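PDB 5UY7: peptidoglycan glycosyltransferase from Burkholderia ambifaria, which belongs to the penicillin-binding proteins, pairing a dimerisation domain with a transpeptidase-type domain of the beta-lactamase-like fold. Local coordinates for residues 263-268 against 385-390; 478-483 against 495-500. All blocks are in the same frame, centred on the assembly; numbering follows the deposited sequence.

Interaction 1. Residues 263-268 against 385-390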
# COMPACT_ATOMS: atom_id res chain seq x y z
N THR A 263 -5.12 -14.11 6.96
CA THR A 263 -5.24 -15.37 6.24
C THR A 263 -5.66 -15.22 4.79
O THR A 263 -5.32 -16.07 3.97
CB THR A 263 -6.23 -16.30 6.96
OG1 THR A 263 -7.54 -15.70 6.96
CG2 THR A 263 -5.79 -16.55 8.39
N ASP A 264 -6.38 -14.16 4.44
CA ASP A 264 -6.90 -14.02 3.09
C ASP A 264 -5.88 -13.31 2.19
O ASP A 264 -5.37 -12.24 2.53
CB ASP A 264 -8.23 -13.27 3.10
CG ASP A 264 -9.36 -14.11 3.66
OD1 ASP A 264 -9.09 -15.20 4.21
OD2 ASP A 264 -10.53 -13.69 3.54
N VAL A 265 -5.61 -13.91 1.03
CA VAL A 265 -4.65 -13.32 0.10
C VAL A 265 -5.36 -12.94 -1.19
O VAL A 265 -6.40 -13.50 -1.56
CB VAL A 265 -3.45 -14.24 -0.19
CG1 VAL A 265 -2.72 -14.58 1.09
CG2 VAL A 265 -3.89 -15.49 -0.92
N PHE A 266 -4.77 -11.97 -1.87
CA PHE A 266 -5.32 -11.40 -3.10
C PHE A 266 -4.19 -10.73 -3.86
O PHE A 266 -3.12 -10.45 -3.31
CB PHE A 266 -6.43 -10.39 -2.81
CG PHE A 266 -6.05 -9.34 -1.80
CD1 PHE A 266 -6.23 -9.56 -0.44
CD2 PHE A 266 -5.52 -8.12 -2.21
CE1 PHE A 266 -5.87 -8.59 0.49
CE2 PHE A 266 -5.17 -7.15 -1.28
CZ PHE A 266 -5.35 -7.40 0.07
N GLU A 267 -4.45 -10.46 -5.14
CA GLU A 267 -3.47 -9.71 -5.92
C GLU A 267 -3.51 -8.24 -5.52
O GLU A 267 -4.58 -7.63 -5.53
CB GLU A 267 -3.73 -9.88 -7.41
CG GLU A 267 -3.57 -11.32 -7.91
CD GLU A 267 -3.82 -11.46 -9.39
OE1 GLU A 267 -4.99 -11.36 -9.82
OE2 GLU A 267 -2.84 -11.64 -10.14
N PRO A 268 -2.37 -7.65 -5.17
CA PRO A 268 -2.38 -6.28 -4.64
C PRO A 268 -2.67 -5.21 -5.69
O PRO A 268 -3.05 -4.09 -5.30
CB PRO A 268 -0.97 -6.11 -4.07
CG PRO A 268 -0.13 -7.12 -4.87
CD PRO A 268 -1.04 -8.28 -5.08
N GLY A 385 -0.11 -11.24 -10.60
CA GLY A 385 0.81 -12.36 -10.68
C GLY A 385 1.54 -12.67 -9.40
O GLY A 385 2.45 -13.51 -9.41
N LEU A 386 1.19 -12.00 -8.30
CA LEU A 386 1.61 -12.37 -6.96
C LEU A 386 0.42 -12.13 -6.05
O LEU A 386 -0.50 -11.38 -6.39
CB LEU A 386 2.82 -11.55 -6.48
CG LEU A 386 2.61 -10.08 -6.05
CD1 LEU A 386 3.91 -9.51 -5.50
CD2 LEU A 386 2.10 -9.19 -7.19
N SER A 387 0.43 -12.77 -4.88
CA SER A 387 -0.66 -12.57 -3.92
C SER A 387 -0.09 -12.23 -2.56
O SER A 387 1.01 -12.66 -2.19
CB SER A 387 -1.57 -13.81 -3.82
OG SER A 387 -0.85 -14.93 -3.34
N VAL A 388 -0.86 -11.42 -1.81
CA VAL A 388 -0.45 -10.86 -0.53
C VAL A 388 -1.67 -10.83 0.38
O VAL A 388 -2.81 -10.88 -0.08
CB VAL A 388 0.10 -9.43 -0.67
CG1 VAL A 388 1.25 -9.39 -1.68
CG2 VAL A 388 -1.03 -8.48 -1.09
N SER A 389 -1.42 -10.72 1.68
CA SER A 389 -2.48 -10.41 2.64
C SER A 389 -2.47 -8.91 2.92
O SER A 389 -1.49 -8.21 2.66
CB SER A 389 -2.28 -11.16 3.96
OG SER A 389 -1.12 -10.68 4.62
N LEU A 390 -3.58 -8.41 3.48
CA LEU A 390 -3.61 -7.00 3.85
C LEU A 390 -2.57 -6.70 4.94
O LEU A 390 -1.94 -5.64 4.92
CB LEU A 390 -5.00 -6.58 4.32
CG LEU A 390 -5.17 -5.07 4.54
CD1 LEU A 390 -5.07 -4.32 3.22
CD2 LEU A 390 -6.52 -4.80 5.21
O HOH W 1 -5.94 -10.05 3.92
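Gly385 gives its backbone N-H to the carboxylate of Glu267: Gly385 N lies 2.8 Å from Glu267 OE2 in a nearly straight bond (169°), arriving on the anti side of that oxygen and close to the carboxylate plane. The first torsion of Glu267, with CG anti to the carbonyl carbon (chi1 -64°), sets CG against Leu386 O, and the extended chain beyond takes the carboxylate on to Gly385. That buried oxygen, Leu386 O, has no hydrogen-bonding partner in the model; around it are carbon-bound hydrogens, with Glu267 CA and Pro268 CD each 3.4 Å away. The Leu386 side chain crosses the Pro268 ring at about a right angle, CD2 against CG at 3.8 Å. Ser387 brings its CA up to Phe266 O, and its hydroxyl lies beside CG2 of Val265. Val388 is the hub, forming with Phe266 a hydrogen-bonded pair of a very short antiparallel ladder: Phe266 N to Val388 O and Val388 N to Phe266 O are both 2.9 Å. Its CG2 packs on Pro268 CB at 3.8 Å, while Val388 O, besides accepting the Phe266 N-H, sits over one face of the Phe266 ring, toward the rim. The crowded position of Phe266 CG (chi1 51°) swings the ring back over this carbonyl. Ser389 is the N-cap of helix 390-401, and its CA approaches Asp264 O. At Leu390 a water bridges the segments, accepting from Leu390 N and lying within bonding distance of Asp264 O, to which it can donate; it lies in the plane of the Phe266 ring, at its edge. The two-stranded ladder thus joins the end of helix 260-263 to the start of helix 390-401, whose Leu393 packs against Phe266, Pro268 and Val388, while Phe266 also rests on strand 477-485.

Interaction 2. Residues 478-483 against 495-500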
# COMPACT_ATOMS: atom_id res chain seq x y z
N ARG A 478 -12.46 -6.78 -4.92
CA ARG A 478 -12.04 -6.31 -3.61
C ARG A 478 -11.34 -4.98 -3.78
O ARG A 478 -10.43 -4.85 -4.61
CB ARG A 478 -11.12 -7.33 -2.94
CG ARG A 478 -10.46 -6.83 -1.68
CD ARG A 478 -9.22 -7.66 -1.36
NE ARG A 478 -9.58 -8.98 -0.89
CZ ARG A 478 -9.74 -9.29 0.40
NH1 ARG A 478 -9.57 -8.35 1.33
NH2 ARG A 478 -10.08 -10.52 0.75
N ALA A 479 -11.78 -3.97 -3.03
CA ALA A 479 -11.24 -2.63 -3.10
C ALA A 479 -10.38 -2.38 -1.87
O ALA A 479 -10.89 -2.41 -0.74
CB ALA A 479 -12.36 -1.59 -3.20
N SER A 480 -9.08 -2.17 -2.07
CA SER A 480 -8.17 -1.95 -0.96
C SER A 480 -7.45 -0.61 -1.10
O SER A 480 -7.32 -0.07 -2.20
CB SER A 480 -7.14 -3.08 -0.84
OG SER A 480 -7.81 -4.34 -0.74
N PHE A 481 -6.99 -0.08 0.03
CA PHE A 481 -6.18 1.13 0.04
C PHE A 481 -5.18 1.05 1.18
O PHE A 481 -5.54 0.67 2.29
CB PHE A 481 -7.06 2.38 0.20
CG PHE A 481 -6.33 3.67 -0.05
CD1 PHE A 481 -5.56 4.25 0.96
CD2 PHE A 481 -6.42 4.31 -1.28
CE1 PHE A 481 -4.87 5.44 0.72
CE2 PHE A 481 -5.74 5.49 -1.51
CZ PHE A 481 -4.97 6.06 -0.51
N VAL A 482 -3.92 1.42 0.92
CA VAL A 482 -2.93 1.51 1.99
C VAL A 482 -2.25 2.87 1.92
O VAL A 482 -1.81 3.30 0.85
CB VAL A 482 -1.88 0.38 1.91
CG1 VAL A 482 -1.00 0.42 3.15
CG2 VAL A 482 -2.58 -0.98 1.78
N GLY A 483 -2.16 3.55 3.06
CA GLY A 483 -1.56 4.87 3.07
C GLY A 483 -0.98 5.20 4.42
O GLY A 483 -0.90 4.35 5.31
N ALA A 495 -4.37 0.64 6.60
CA ALA A 495 -4.65 -0.29 5.52
C ALA A 495 -6.10 -0.72 5.62
O ALA A 495 -6.54 -1.13 6.70
CB ALA A 495 -3.73 -1.52 5.59
N VAL A 496 -6.84 -0.60 4.52
CA VAL A 496 -8.26 -0.96 4.52
C VAL A 496 -8.56 -1.84 3.31
O VAL A 496 -7.91 -1.75 2.26
CB VAL A 496 -9.18 0.29 4.51
CG1 VAL A 496 -8.94 1.14 5.76
CG2 VAL A 496 -8.97 1.11 3.25
N SER A 497 -9.56 -2.69 3.47
CA SER A 497 -10.03 -3.49 2.34
C SER A 497 -11.52 -3.74 2.50
O SER A 497 -11.99 -4.07 3.60
CB SER A 497 -9.27 -4.81 2.25
OG SER A 497 -9.48 -5.41 0.99
N VAL A 498 -12.26 -3.57 1.41
CA VAL A 498 -13.70 -3.81 1.38
C VAL A 498 -13.92 -4.89 0.33
O VAL A 498 -13.64 -4.67 -0.86
CB VAL A 498 -14.50 -2.54 1.06
CG1 VAL A 498 -15.98 -2.85 0.97
CG2 VAL A 498 -14.25 -1.48 2.13
N ASP A 499 -14.43 -6.04 0.76
CA ASP A 499 -14.53 -7.21 -0.10
C ASP A 499 -15.92 -7.29 -0.69
O ASP A 499 -16.91 -7.32 0.05
CB ASP A 499 -14.21 -8.49 0.68
CG ASP A 499 -13.98 -9.69 -0.23
OD1 ASP A 499 -13.71 -9.49 -1.43
OD2 ASP A 499 -14.10 -10.83 0.26
N GLU A 500 -15.99 -7.31 -2.02
CA GLU A 500 -17.24 -7.44 -2.76
C GLU A 500 -18.30 -6.40 -2.39
O GLU A 500 -19.42 -6.76 -1.98
CB GLU A 500 -17.79 -8.85 -2.62
CG GLU A 500 -16.80 -9.92 -3.07
CD GLU A 500 -17.41 -11.30 -3.16
OE1 GLU A 500 -18.65 -11.41 -3.15
OE2 GLU A 500 -16.64 -12.27 -3.26
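Ser497 OG is shared by two partners across the strands: the hydroxyl of Ser480, with OG to OG only 2.6 Å, and the guanidinium of Arg478, whose NH1 donates over 3.0 Å. The arginine bond leaves close to the guanidinium plane, with an N-H...O angle of 156°. Arg478 starts with CG anti to the backbone N and bends at chi3 (-73°), curling over Ser497 so that CG and CD also lie against its hydroxyl. Over one guanidinium face lies the carboxylate of Asp499, stacked with the two planes 17° apart; Arg478 NH2 and Asp499 OD2 are 4.1 Å apart, beyond a salt bridge, so the attraction is probably one of charge without a directed N-H. Beneath these side chains the backbones form a regular antiparallel ladder. Ala479 with Val498 and Phe481 with Val496 are hydrogen-bonded pairs, each closed by two bonds, and Ser480 with Ser497 is a non-hydrogen-bonded pair between them. The ladder belongs to the beta hairpin of strands 477-485 and 492-499 in the central antiparallel sheet of the transpeptidase-type domain, flanked by helices on both faces as in other penicillin-binding proteins. On the face of Arg478, Ser480, Val482, Ser497 and Ala495, Val482 CG2 meets Ala495 CB at 4.0 Å, with Tyr397 and Ala394 of helix 390-401 above. On the other, Phe481 CB touches Val496 CG2 at 3.8 Å, and helix 509-526 covers both: the Phe516 ring meets that of Phe481, while Val515 and Ile519 pack on Val496. Strand 459-466 holds the outer side of 477-485 through backbone hydrogen bonds with Arg478, Ser480 and Val482.

Interaction 2 is the buried one, a regular hairpin ladder within the central sheet; interaction 1 is partly buried, a brief ladder between chain segments far apart in sequence. Their centres lie 11 Å apart and they meet directly. Phe266 CD1 packs 3.4 Å from Arg478 NE and its CE2 packs near Ser480 OG, while Leu390 CD1 rests on Ala495 CB. Interaction 1 therefore lies over the Arg478, Ser480 and Ser497 face of the sheet, which helix 390-401 also covers. The polar chemistry differs: in interaction 1 a carboxylate and a water tie backbone N-H groups at its ends, whereas in interaction 2 a guanidinium and a hydroxyl both bond a second hydroxyl.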